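Local atomic coordinates of predicted ATPase of the ABC class (PDB entry 5D6A), a protein that probably binds and hydrolyses ATP as a member of the ABC class of ATPases, captured here with the non-hydrolysable analogue AMP-PNP. Residues 194-199 with 244-249; 205-210 with 402-407; 214-219 with 292-297; 240-243 with 249-252. All blocks are in the same frame, centred on the assembly; numbering follows the deposited sequence.

Contact 1: 194-199 with 244-249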
loop_
_atom_site.group_PDB
_atom_site.type_symbol
_atom_site.label_atom_id
_atom_site.label_comp_id
_atom_site.label_asym_id
_atom_site.label_seq_id
_atom_site.Cartn_x
_atom_site.Cartn_y
_atom_site.Cartn_z
ATOM N N GLN A 194 16.894 5.631 26.517
ATOM C CA GLN A 194 16.730 5.969 25.102
ATOM C C GLN A 194 16.665 7.475 24.868
ATOM O O GLN A 194 17.286 7.986 23.936
ATOM C CB GLN A 194 15.498 5.280 24.520
ATOM C CG GLN A 194 15.747 3.824 24.182
ATOM C CD GLN A 194 14.493 3.082 23.772
ATOM O OE1 GLN A 194 14.334 2.699 22.615
ATOM N NE2 GLN A 194 13.585 2.892 24.718
ATOM N N GLU A 195 15.922 8.183 25.714
ATOM C CA GLU A 195 15.821 9.632 25.585
ATOM C C GLU A 195 17.181 10.260 25.871
ATOM O O GLU A 195 17.640 11.124 25.123
ATOM C CB GLU A 195 14.761 10.198 26.534
ATOM C CG GLU A 195 14.595 11.713 26.463
ATOM C CD GLU A 195 14.186 12.212 25.084
ATOM O OE1 GLU A 195 13.664 11.411 24.274
ATOM O OE2 GLU A 195 14.376 13.419 24.814
ATOM N N ALA A 196 17.818 9.810 26.950
ATOM C CA ALA A 196 19.136 10.304 27.349
ATOM C C ALA A 196 20.168 10.106 26.240
ATOM O O ALA A 196 20.970 10.992 25.976
ATOM C CB ALA A 196 19.596 9.617 28.625
ATOM N N LEU A 197 20.138 8.940 25.597
ATOM C CA LEU A 197 21.056 8.641 24.496
ATOM C C LEU A 197 20.744 9.505 23.277
ATOM O O LEU A 197 21.652 9.924 22.560
ATOM C CB LEU A 197 20.985 7.160 24.114
ATOM C CG LEU A 197 21.457 6.154 25.166
ATOM C CD1 LEU A 197 21.148 4.734 24.720
ATOM C CD2 LEU A 197 22.942 6.319 25.458
ATOM N N ARG A 198 19.457 9.766 23.045
ATOM C CA ARG A 198 19.044 10.594 21.914
ATOM C C ARG A 198 19.468 12.050 22.101
ATOM O O ARG A 198 19.823 12.719 21.133
ATOM C CB ARG A 198 17.526 10.498 21.679
ATOM C CG ARG A 198 17.040 11.345 20.506
ATOM C CD ARG A 198 15.577 11.120 20.146
ATOM N NE ARG A 198 15.321 9.778 19.613
ATOM C CZ ARG A 198 14.880 8.737 20.322
ATOM N NH1 ARG A 198 14.620 8.852 21.622
ATOM N NH2 ARG A 198 14.688 7.570 19.720
ATOM N N GLU A 199 19.446 12.531 23.343
ATOM C CA GLU A 199 19.823 13.920 23.634
ATOM C C GLU A 199 21.316 14.209 23.463
ATOM O O GLU A 199 21.695 15.341 23.157
ATOM C CB GLU A 199 19.371 14.328 25.042
ATOM C CG GLU A 199 17.858 14.390 25.195
ATOM C CD GLU A 199 17.398 14.923 26.542
ATOM O OE1 GLU A 199 18.230 15.450 27.314
ATOM O OE2 GLU A 199 16.185 14.825 26.817
ATOM N N HIS A 244 26.513 7.241 27.345
ATOM C CA HIS A 244 26.203 6.951 28.740
ATOM C C HIS A 244 24.725 7.127 29.052
ATOM O O HIS A 244 24.152 8.180 28.795
ATOM C CB HIS A 244 27.025 7.861 29.657
ATOM C CG HIS A 244 26.804 7.611 31.118
ATOM N ND1 HIS A 244 25.865 8.298 31.858
ATOM C CD2 HIS A 244 27.399 6.747 31.975
ATOM C CE1 HIS A 244 25.893 7.869 33.109
ATOM N NE2 HIS A 244 26.816 6.929 33.205
ATOM N N ALA A 245 24.117 6.085 29.607
ATOM C CA ALA A 245 22.716 6.128 30.003
ATOM C C ALA A 245 22.650 6.157 31.530
ATOM O O ALA A 245 23.466 5.517 32.199
ATOM C CB ALA A 245 21.971 4.928 29.453
ATOM N N PRO A 246 21.673 6.888 32.089
ATOM C CA PRO A 246 21.560 7.014 33.547
ATOM C C PRO A 246 21.303 5.708 34.298
ATOM O O PRO A 246 21.673 5.594 35.466
ATOM C CB PRO A 246 20.383 7.982 33.731
ATOM C CG PRO A 246 19.607 7.904 32.464
ATOM C CD PRO A 246 20.605 7.617 31.384
ATOM N N ASN A 247 20.689 4.734 33.638
ATOM C CA ASN A 247 20.369 3.465 34.289
ATOM C C ASN A 247 21.308 2.331 33.904
ATOM O O ASN A 247 21.875 1.677 34.774
ATOM C CB ASN A 247 18.923 3.093 33.986
ATOM C CG ASN A 247 17.951 4.138 34.492
ATOM O OD1 ASN A 247 17.995 4.521 35.663
ATOM N ND2 ASN A 247 17.064 4.604 33.619
ATOM N N ARG A 248 21.476 2.102 32.607
ATOM C CA ARG A 248 22.351 1.030 32.135
ATOM C C ARG A 248 23.831 1.381 32.300
ATOM O O ARG A 248 24.668 0.490 32.479
ATOM C CB ARG A 248 22.046 0.687 30.674
ATOM C CG ARG A 248 22.948 -0.397 30.108
ATOM C CD ARG A 248 22.529 -0.835 28.717
ATOM N NE ARG A 248 23.509 -1.758 28.146
ATOM C CZ ARG A 248 23.413 -2.318 26.943
ATOM N NH1 ARG A 248 22.368 -2.062 26.160
ATOM N NH2 ARG A 248 24.365 -3.145 26.521
ATOM N N GLY A 249 24.145 2.676 32.244
ATOM C CA GLY A 249 25.522 3.139 32.375
ATOM C C GLY A 249 26.155 3.323 31.011
ATOM O O GLY A 249 25.503 3.796 30.078
#
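The flat peptide group joining His244 to Ala245 carries a methyl of Leu197 over one face: CD2 lies 4.0 Å from His244 O, almost straight above the plane. The Pro246 ring meets the helix through one corner, its CD carbon 3.6 Å from Ala196 CB. Of the other flat groups, the His244 ring pairs edge-to-face with that of Tyr250, and the Arg248 guanidinium makes a cation-pi contact with Tyr293. Ala196 suits its place because one methyl lets the hairpin end approach closely, with CA atoms of Ala196 and Ala245 only 6.1 Å apart. Leu197 is longer; with CG beside its backbone N (chi1 -65°), it reaches the peptide and also touches Ala245, CB 4.3 Å from CD2. No hydrogen bond links the two segments, but Asp193 of the same helix takes the backbone N-H groups of Asn247 and Arg248, and Gln200, just past its end, reaches His244 O. The loop itself is closed by Ala245 N to Gly249 O, 2.7 Å, with the reciprocal bond alongside. This is a beta hairpin with a tight three-residue connection, 246-248, which docks against the last turns of helix 181-199.

Contact 2: 205-210 with 402-407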
loop_
_atom_site.group_PDB
_atom_site.type_symbol
_atom_site.label_atom_id
_atom_site.label_comp_id
_atom_site.label_asym_id
_atom_site.label_seq_id
_atom_site.Cartn_x
_atom_site.Cartn_y
_atom_site.Cartn_z
ATOM N N GLY A 205 28.435 14.951 17.917
ATOM C CA GLY A 205 28.452 15.067 16.464
ATOM C C GLY A 205 27.957 13.821 15.761
ATOM O O GLY A 205 28.537 13.397 14.764
ATOM N N LEU A 206 26.877 13.246 16.282
ATOM C CA LEU A 206 26.290 12.029 15.727
ATOM C C LEU A 206 24.840 12.248 15.321
ATOM O O LEU A 206 24.159 13.105 15.880
ATOM C CB LEU A 206 26.337 10.907 16.769
ATOM C CG LEU A 206 27.707 10.534 17.332
ATOM C CD1 LEU A 206 27.553 9.467 18.404
ATOM C CD2 LEU A 206 28.643 10.065 16.229
ATOM N N VAL A 207 24.378 11.471 14.343
ATOM C CA VAL A 207 22.981 11.534 13.891
ATOM C C VAL A 207 22.236 10.248 14.243
ATOM O O VAL A 207 21.011 10.199 14.161
ATOM C CB VAL A 207 22.850 11.804 12.376
ATOM C CG1 VAL A 207 23.424 13.165 12.045
ATOM C CG2 VAL A 207 23.525 10.717 11.550
ATOM N N SER A 208 22.984 9.215 14.627
ATOM C CA SER A 208 22.396 7.934 15.009
ATOM C C SER A 208 23.413 7.099 15.785
ATOM O O SER A 208 24.622 7.297 15.654
ATOM C CB SER A 208 21.916 7.169 13.771
ATOM O OG SER A 208 21.216 5.990 14.136
ATOM N N PHE A 209 22.912 6.167 16.590
ATOM C CA PHE A 209 23.759 5.301 17.403
ATOM C C PHE A 209 23.179 3.892 17.522
ATOM O O PHE A 209 22.078 3.714 18.039
ATOM C CB PHE A 209 23.937 5.907 18.794
ATOM C CG PHE A 209 24.664 5.014 19.758
ATOM C CD1 PHE A 209 26.052 4.960 19.766
ATOM C CD2 PHE A 209 23.962 4.238 20.669
ATOM C CE1 PHE A 209 26.724 4.141 20.658
ATOM C CE2 PHE A 209 24.627 3.418 21.563
ATOM C CZ PHE A 209 26.011 3.369 21.559
ATOM N N VAL A 210 23.935 2.902 17.049
ATOM C CA VAL A 210 23.520 1.499 17.104
ATOM C C VAL A 210 24.384 0.762 18.121
ATOM O O VAL A 210 25.525 0.396 17.834
ATOM C CB VAL A 210 23.652 0.810 15.731
ATOM C CG1 VAL A 210 23.178 -0.632 15.808
ATOM C CG2 VAL A 210 22.861 1.567 14.676
ATOM N N GLU A 402 24.018 21.940 6.945
ATOM C CA GLU A 402 24.371 21.008 8.018
ATOM C C GLU A 402 23.363 19.857 8.129
ATOM O O GLU A 402 23.033 19.406 9.226
ATOM C CB GLU A 402 24.533 21.750 9.355
ATOM C CG GLU A 402 25.640 22.797 9.329
ATOM C CD GLU A 402 25.857 23.488 10.667
ATOM O OE1 GLU A 402 25.095 23.216 11.620
ATOM O OE2 GLU A 402 26.794 24.309 10.766
ATOM N N ILE A 403 22.887 19.387 6.977
ATOM C CA ILE A 403 21.938 18.276 6.919
ATOM C C ILE A 403 22.670 16.983 6.570
ATOM O O ILE A 403 23.284 16.876 5.508
ATOM C CB ILE A 403 20.829 18.528 5.878
ATOM C CG1 ILE A 403 19.991 19.744 6.291
ATOM C CG2 ILE A 403 19.939 17.295 5.739
ATOM C CD1 ILE A 403 18.914 20.123 5.295
ATOM N N SER A 404 22.598 16.005 7.467
ATOM C CA SER A 404 23.254 14.717 7.249
ATOM C C SER A 404 22.405 13.793 6.376
ATOM O O SER A 404 21.189 13.958 6.271
ATOM C CB SER A 404 23.557 14.048 8.586
ATOM O OG SER A 404 24.426 14.854 9.366
ATOM N N THR A 405 23.059 12.824 5.745
ATOM C CA THR A 405 22.376 11.883 4.867
ATOM C C THR A 405 23.007 10.502 4.954
ATOM O O THR A 405 24.228 10.361 4.885
ATOM C CB THR A 405 22.423 12.354 3.399
ATOM O OG1 THR A 405 21.821 13.649 3.288
ATOM C CG2 THR A 405 21.680 11.382 2.494
ATOM N N ILE A 406 22.164 9.486 5.105
ATOM C CA ILE A 406 22.616 8.104 5.172
ATOM C C ILE A 406 21.992 7.401 3.973
ATOM O O ILE A 406 20.771 7.438 3.798
ATOM C CB ILE A 406 22.196 7.432 6.490
ATOM C CG1 ILE A 406 22.596 8.315 7.678
ATOM C CG2 ILE A 406 22.824 6.050 6.602
ATOM C CD1 ILE A 406 22.189 7.764 9.025
ATOM N N ILE A 407 22.826 6.770 3.144
ATOM C CA ILE A 407 22.334 6.129 1.923
ATOM C C ILE A 407 22.792 4.684 1.733
ATOM O O ILE A 407 23.984 4.385 1.806
ATOM C CB ILE A 407 22.793 6.917 0.673
ATOM C CG1 ILE A 407 22.558 8.414 0.868
ATOM C CG2 ILE A 407 22.079 6.419 -0.580
ATOM C CD1 ILE A 407 22.972 9.257 -0.315
#
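Val207 sits where the chain turns a corner, its CA 7.4 Å from that of Ser404, so the two backbones stay too far apart to share a hydrogen bond and only side chains bridge the gap. Val207 points both of its methyls at strand 404-408 and divides them between two residues. CG1, beside the backbone N (chi1 -63°), comes against the side chain of Ser404, 3.6 Å from its CB. CG2 occupies the place between backbone N and carbonyl carbon and meets Ile406 tip to tip, 4.1 Å from CD1. Because Ser404 and Ile406 are two apart on a strand, both face the valine, while Thr405 between them turns to the other side, toward Leu358. A beta-branched valine fits well: it is short, yet offers two apolar ends. Ile406 is extended, which carries CD1 across the space between the layers, and it also rests on Ile256. Ser404 is small enough to let the valine in, and its buried hydroxyl is satisfied by the backbone N-H of Gly259, just ahead of strand 260-264. Ile256, Lys258 and Thr357 complete the surroundings of Val207, and all three residues of the contact are buried. The contact joins the antiparallel sheet containing strand 206-211 to the mainly parallel sheet containing strand 404-408, a layering consistent with the ABC-type nucleotide-binding fold, in which an antiparallel beta subdomain packs on a P-loop core.

Contact 3: 214-219 with 292-297. With ANP (phosphoaminophosphonic acid-adenylate ester), chain C.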
loop_
_atom_site.group_PDB
_atom_site.type_symbol
_atom_site.label_atom_id
_atom_site.label_comp_id
_atom_site.label_asym_id
_atom_site.label_seq_id
_atom_site.Cartn_x
_atom_site.Cartn_y
_atom_site.Cartn_z
ATOM N N SER A 214 22.760 -5.295 19.624
ATOM C CA SER A 214 21.424 -5.051 19.098
ATOM C C SER A 214 21.042 -6.128 18.095
ATOM O O SER A 214 21.905 -6.709 17.435
ATOM C CB SER A 214 21.355 -3.686 18.397
ATOM O OG SER A 214 21.610 -2.619 19.289
ATOM N N ILE A 215 19.744 -6.391 17.993
ATOM C CA ILE A 215 19.215 -7.344 17.030
ATOM C C ILE A 215 18.394 -6.517 16.043
ATOM O O ILE A 215 17.293 -6.061 16.357
ATOM C CB ILE A 215 18.377 -8.442 17.703
ATOM C CG1 ILE A 215 19.245 -9.213 18.700
ATOM C CG2 ILE A 215 17.820 -9.401 16.662
ATOM C CD1 ILE A 215 18.529 -10.349 19.399
ATOM N N LEU A 216 18.957 -6.318 14.854
ATOM C CA LEU A 216 18.338 -5.493 13.816
ATOM C C LEU A 216 17.244 -6.182 12.977
ATOM O O LEU A 216 16.156 -5.629 12.825
ATOM C CB LEU A 216 19.426 -4.934 12.890
ATOM C CG LEU A 216 20.611 -4.249 13.584
ATOM C CD1 LEU A 216 21.618 -3.746 12.562
ATOM C CD2 LEU A 216 20.145 -3.115 14.477
ATOM N N PRO A 217 17.516 -7.388 12.436
ATOM C CA PRO A 217 16.503 -8.040 11.594
ATOM C C PRO A 217 15.235 -8.450 12.337
ATOM O O PRO A 217 15.302 -8.843 13.504
ATOM C CB PRO A 217 17.228 -9.291 11.091
ATOM C CG PRO A 217 18.190 -9.609 12.176
ATOM C CD PRO A 217 18.674 -8.271 12.664
ATOM N N ARG A 218 14.094 -8.362 11.647
ATOM C CA ARG A 218 12.808 -8.735 12.223
ATOM C C ARG A 218 12.522 -10.175 11.815
ATOM O O ARG A 218 13.226 -10.722 10.968
ATOM C CB ARG A 218 11.688 -7.805 11.737
ATOM C CG ARG A 218 12.040 -6.319 11.694
ATOM C CD ARG A 218 12.890 -5.857 12.873
ATOM N NE ARG A 218 12.258 -6.036 14.174
ATOM C CZ ARG A 218 12.896 -5.923 15.337
ATOM N NH1 ARG A 218 14.201 -5.668 15.375
ATOM N NH2 ARG A 218 12.235 -6.095 16.474
ATOM N N VAL A 219 11.497 -10.794 12.400
ATOM C CA VAL A 219 11.189 -12.190 12.064
ATOM C C VAL A 219 10.852 -12.332 10.582
ATOM O O VAL A 219 11.243 -13.309 9.940
ATOM C CB VAL A 219 10.046 -12.799 12.922
ATOM C CG1 VAL A 219 10.373 -12.700 14.405
ATOM C CG2 VAL A 219 8.710 -12.137 12.638
ATOM N N GLU A 292 15.863 -1.326 21.307
ATOM C CA GLU A 292 15.676 -0.375 22.419
ATOM C C GLU A 292 16.930 0.418 22.827
ATOM O O GLU A 292 16.850 1.292 23.684
ATOM C CB GLU A 292 15.045 -1.039 23.662
ATOM C CG GLU A 292 15.897 -2.052 24.428
ATOM C CD GLU A 292 16.014 -3.405 23.755
ATOM O OE1 GLU A 292 15.714 -3.522 22.546
ATOM O OE2 GLU A 292 16.413 -4.364 24.450
ATOM N N TYR A 293 18.082 0.100 22.245
ATOM C CA TYR A 293 19.291 0.866 22.535
ATOM C C TYR A 293 19.879 1.450 21.255
ATOM O O TYR A 293 21.093 1.629 21.129
ATOM C CB TYR A 293 20.307 0.051 23.340
ATOM C CG TYR A 293 19.892 -0.103 24.785
ATOM C CD1 TYR A 293 20.076 0.940 25.688
ATOM C CD2 TYR A 293 19.314 -1.282 25.250
ATOM C CE1 TYR A 293 19.696 0.817 27.014
ATOM C CE2 TYR A 293 18.933 -1.416 26.577
ATOM C CZ TYR A 293 19.124 -0.362 27.454
ATOM O OH TYR A 293 18.751 -0.483 28.775
ATOM N N ILE A 294 18.986 1.754 20.315
ATOM C CA ILE A 294 19.352 2.389 19.060
ATOM C C ILE A 294 18.585 3.704 19.017
ATOM O O ILE A 294 17.371 3.718 19.201
ATOM C CB ILE A 294 18.962 1.553 17.825
ATOM C CG1 ILE A 294 19.503 0.124 17.934
ATOM C CG2 ILE A 294 19.492 2.214 16.559
ATOM C CD1 ILE A 294 19.148 -0.757 16.753
ATOM N N VAL A 295 19.299 4.805 18.800
ATOM C CA VAL A 295 18.672 6.121 18.718
ATOM C C VAL A 295 19.085 6.827 17.431
ATOM O O VAL A 295 20.172 6.593 16.902
ATOM C CB VAL A 295 19.017 7.011 19.934
ATOM C CG1 VAL A 295 18.382 6.452 21.199
ATOM C CG2 VAL A 295 20.524 7.155 20.094
ATOM N N THR A 296 18.204 7.686 16.934
ATOM C CA THR A 296 18.453 8.428 15.711
ATOM C C THR A 296 17.810 9.807 15.804
ATOM O O THR A 296 16.847 10.010 16.541
ATOM C CB THR A 296 17.874 7.687 14.486
ATOM O OG1 THR A 296 18.424 6.367 14.413
ATOM C CG2 THR A 296 18.185 8.427 13.196
ATOM N N ASP A 297 18.373 10.755 15.067
ATOM C CA ASP A 297 17.845 12.101 15.011
ATOM C C ASP A 297 16.323 12.011 14.851
ATOM O O ASP A 297 15.831 11.374 13.922
ATOM C CB ASP A 297 18.483 12.831 13.828
ATOM C CG ASP A 297 18.029 14.262 13.697
ATOM O OD1 ASP A 297 16.966 14.632 14.247
ATOM O OD2 ASP A 297 18.742 15.016 13.019
HETATM P PG ANP C . 18.861 -3.525 0.186
HETATM O O1G ANP C . 19.156 -2.352 1.088
HETATM O O2G ANP C . 17.482 -3.483 -0.431
HETATM O O3G ANP C . 19.982 -3.798 -0.788
HETATM P PB ANP C . 20.179 -5.982 1.463
HETATM O O1B ANP C . 21.330 -5.193 2.009
HETATM O O2B ANP C . 20.379 -6.688 0.141
HETATM N N3B ANP C . 18.805 -4.905 1.269
HETATM P PA ANP C . 18.570 -7.031 3.529
HETATM O O1A ANP C . 18.956 -6.442 4.859
HETATM O O2A ANP C . 17.423 -6.419 2.765
HETATM O O3A ANP C . 19.864 -7.102 2.576
HETATM O "O5'" ANP C . 18.229 -8.585 3.733
HETATM C "C5'" ANP C . 19.140 -9.445 4.402
HETATM C "C4'" ANP C . 18.398 -10.652 4.961
HETATM O "O4'" ANP C . 19.164 -11.203 6.035
HETATM C "C3'" ANP C . 17.030 -10.308 5.533
HETATM O "O3'" ANP C . 16.104 -11.372 5.272
HETATM C "C2'" ANP C . 17.272 -10.144 7.017
HETATM O "O2'" ANP C . 16.146 -10.574 7.791
HETATM C "C1'" ANP C . 18.511 -10.992 7.288
HETATM N N9 ANP C . 19.441 -10.326 8.233
HETATM C C8 ANP C . 19.851 -9.039 8.197
HETATM N N7 ANP C . 20.699 -8.783 9.225
HETATM C C5 ANP C . 20.844 -9.919 9.931
HETATM C C6 ANP C . 21.594 -10.344 11.135
HETATM N N6 ANP C . 22.383 -9.471 11.802
HETATM N N1 ANP C . 21.466 -11.628 11.542
HETATM C C2 ANP C . 20.683 -12.511 10.886
HETATM N N3 ANP C . 19.975 -12.182 9.785
HETATM C C4 ANP C . 20.015 -10.929 9.271
HETATM O O HOH W 1 19.263 -2.236 20.793
#
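Ser214 and Tyr293 are joined by a single water, which donates to Ser214 OG at 2.8 Å and accepts from Tyr293 N at 3.0 Å, the one polar link in an otherwise apolar contact. The serine hydroxyl also bonds to Ala211 O, so it can give its proton there while receiving that of the water. The same hydroxyl lies against Ile294, with OG 3.7 Å from CG1. Beyond it, Leu216 crosses Ile294 at about a right angle, methyl CD2 meeting CD1. Each is an extended aliphatic chain, well suited to this buried spot, where Val210 touches both and helix 271-280 covers the leucine. The loop is braced from within by Arg218, which folds back so that NH1 bonds to Leu216 O at 3.2 Å. That bond is nearly straight at the hydrogen (168°), yet approaches from above the carbonyl plane; Asp289 holds the same guanidinium by a salt bridge. Pro217, between Leu216 and Arg218 in the chain, lays its ring over a face of the adenine, with CG 3.5 Å from ANP C5. The loop thus supplies one wall of the adenine pocket, a role reminiscent of the aromatic A-loop residue that stacks on adenine in many ABC ATPases.

Contact 4: 240-243 with 249-252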
loop_
_atom_site.group_PDB
_atom_site.type_symbol
_atom_site.label_atom_id
_atom_site.label_comp_id
_atom_site.label_asym_id
_atom_site.label_seq_id
_atom_site.Cartn_x
_atom_site.Cartn_y
_atom_site.Cartn_z
ATOM N N GLN A 240 33.678 3.329 16.265
ATOM C CA GLN A 240 33.024 3.022 17.539
ATOM C C GLN A 240 32.964 4.227 18.475
ATOM O O GLN A 240 33.906 5.020 18.546
ATOM C CB GLN A 240 33.800 1.888 18.226
ATOM C CG GLN A 240 33.424 1.580 19.671
ATOM C CD GLN A 240 34.384 0.580 20.308
ATOM O OE1 GLN A 240 34.885 -0.327 19.642
ATOM N NE2 GLN A 240 34.644 0.744 21.603
ATOM N N VAL A 241 31.849 4.352 19.191
ATOM C CA VAL A 241 31.664 5.416 20.181
ATOM C C VAL A 241 30.987 4.811 21.401
ATOM O O VAL A 241 30.353 3.760 21.306
ATOM C CB VAL A 241 30.820 6.597 19.659
ATOM C CG1 VAL A 241 31.470 7.212 18.430
ATOM C CG2 VAL A 241 29.393 6.161 19.361
ATOM N N THR A 242 31.117 5.478 22.541
ATOM C CA THR A 242 30.536 4.988 23.782
ATOM C C THR A 242 29.716 6.078 24.461
ATOM O O THR A 242 30.257 7.091 24.892
ATOM C CB THR A 242 31.640 4.497 24.736
ATOM O OG1 THR A 242 32.450 3.521 24.065
ATOM C CG2 THR A 242 31.041 3.888 26.001
ATOM N N LEU A 243 28.407 5.866 24.541
ATOM C CA LEU A 243 27.505 6.823 25.170
ATOM C C LEU A 243 27.226 6.398 26.604
ATOM O O LEU A 243 27.645 5.325 27.029
ATOM C CB LEU A 243 26.199 6.912 24.385
ATOM C CG LEU A 243 26.336 7.280 22.904
ATOM C CD1 LEU A 243 24.965 7.318 22.242
ATOM C CD2 LEU A 243 27.049 8.612 22.737
ATOM N N GLY A 249 24.145 2.676 32.244
ATOM C CA GLY A 249 25.522 3.139 32.375
ATOM C C GLY A 249 26.155 3.323 31.011
ATOM O O GLY A 249 25.503 3.796 30.078
ATOM N N TYR A 250 27.422 2.940 30.886
ATOM C CA TYR A 250 28.138 3.074 29.620
ATOM C C TYR A 250 27.700 2.020 28.599
ATOM O O TYR A 250 27.616 0.835 28.919
ATOM C CB TYR A 250 29.648 2.985 29.846
ATOM C CG TYR A 250 30.194 4.071 30.748
ATOM C CD1 TYR A 250 30.536 5.321 30.236
ATOM C CD2 TYR A 250 30.371 3.848 32.110
ATOM C CE1 TYR A 250 31.037 6.319 31.056
ATOM C CE2 TYR A 250 30.869 4.841 32.937
ATOM C CZ TYR A 250 31.200 6.072 32.406
ATOM O OH TYR A 250 31.698 7.056 33.224
ATOM N N VAL A 251 27.416 2.468 27.377
ATOM C CA VAL A 251 27.010 1.575 26.289
ATOM C C VAL A 251 27.847 1.859 25.045
ATOM O O VAL A 251 27.870 2.985 24.543
ATOM C CB VAL A 251 25.505 1.707 25.945
ATOM C CG1 VAL A 251 24.651 1.301 27.135
ATOM C CG2 VAL A 251 25.157 3.120 25.495
ATOM N N THR A 252 28.539 0.832 24.559
ATOM C CA THR A 252 29.387 0.954 23.379
ATOM C C THR A 252 28.645 0.472 22.137
ATOM O O THR A 252 27.920 -0.524 22.185
ATOM C CB THR A 252 30.686 0.146 23.552
ATOM O OG1 THR A 252 31.411 0.645 24.685
ATOM C CG2 THR A 252 31.562 0.248 22.311
#
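Backbone hydrogen bonds come first: Leu243 and Val251 form an antiparallel hydrogen-bonded pair, with Val251 N to Leu243 O at 2.9 Å and nearly straight (175°), while Leu243 N to Val251 O, also 2.9 Å, is more bent (141°). The short strand segments run at 163° to each other. Weaker CA-H...O contacts fill in on either side, from Thr242 CA to Val251 O and from Tyr250 CA to Leu243 O, the latter 3.5 Å long. Among side chains, the polar link is between Thr242 and Thr252: their backbones pair in the non-hydrogen-bonded manner, but their hydroxyls form a hydrogen bond, OG1 to OG1, 3.1 Å, in which either could donate. Both threonines set OG1 beside the backbone N, which brings the hydroxyls together. Threonine suits this face, since its branched carbon favours strand geometry and its hydroxyl tolerates solvent. Apolar contacts follow. The extended Gln240 chain lies obliquely against Thr252, with CG 3.5 Å from CG2. On the opposite face Leu243 CB and Val251 CG2 pack at 4.1 Å. That buried face rests on Leu197 of helix 181-199 and on Phe209 of strand 206-211, the next strand in the sheet beyond 249-257; strand 240-245 is an outermost strand of the four-stranded antiparallel sheet within this chain.

All four contacts lie within the P-loop domain, and all reach one antiparallel sheet of four strands, in the order 240-245, 249-257, 206-211, 294-296. Contacts 1 and 4 are closest, about 10 Å between centres; they share Gly249 and describe the turn and the strands of one hairpin. Contact 3 lies about 15 Å from each of the others, at edge strand 294-296, met by the loop that leads from strand 206-211 to the nucleotide. Contact 2, about 18 Å from contact 1, spans the longest sequence separation and brings in the mainly parallel core sheet; contacts 3 and 4 fall between its segments, whereas those of contact 1 alternate with those of contacts 2 and 3. Helix, antiparallel sheet and nucleotide-binding core are thereby joined in one domain.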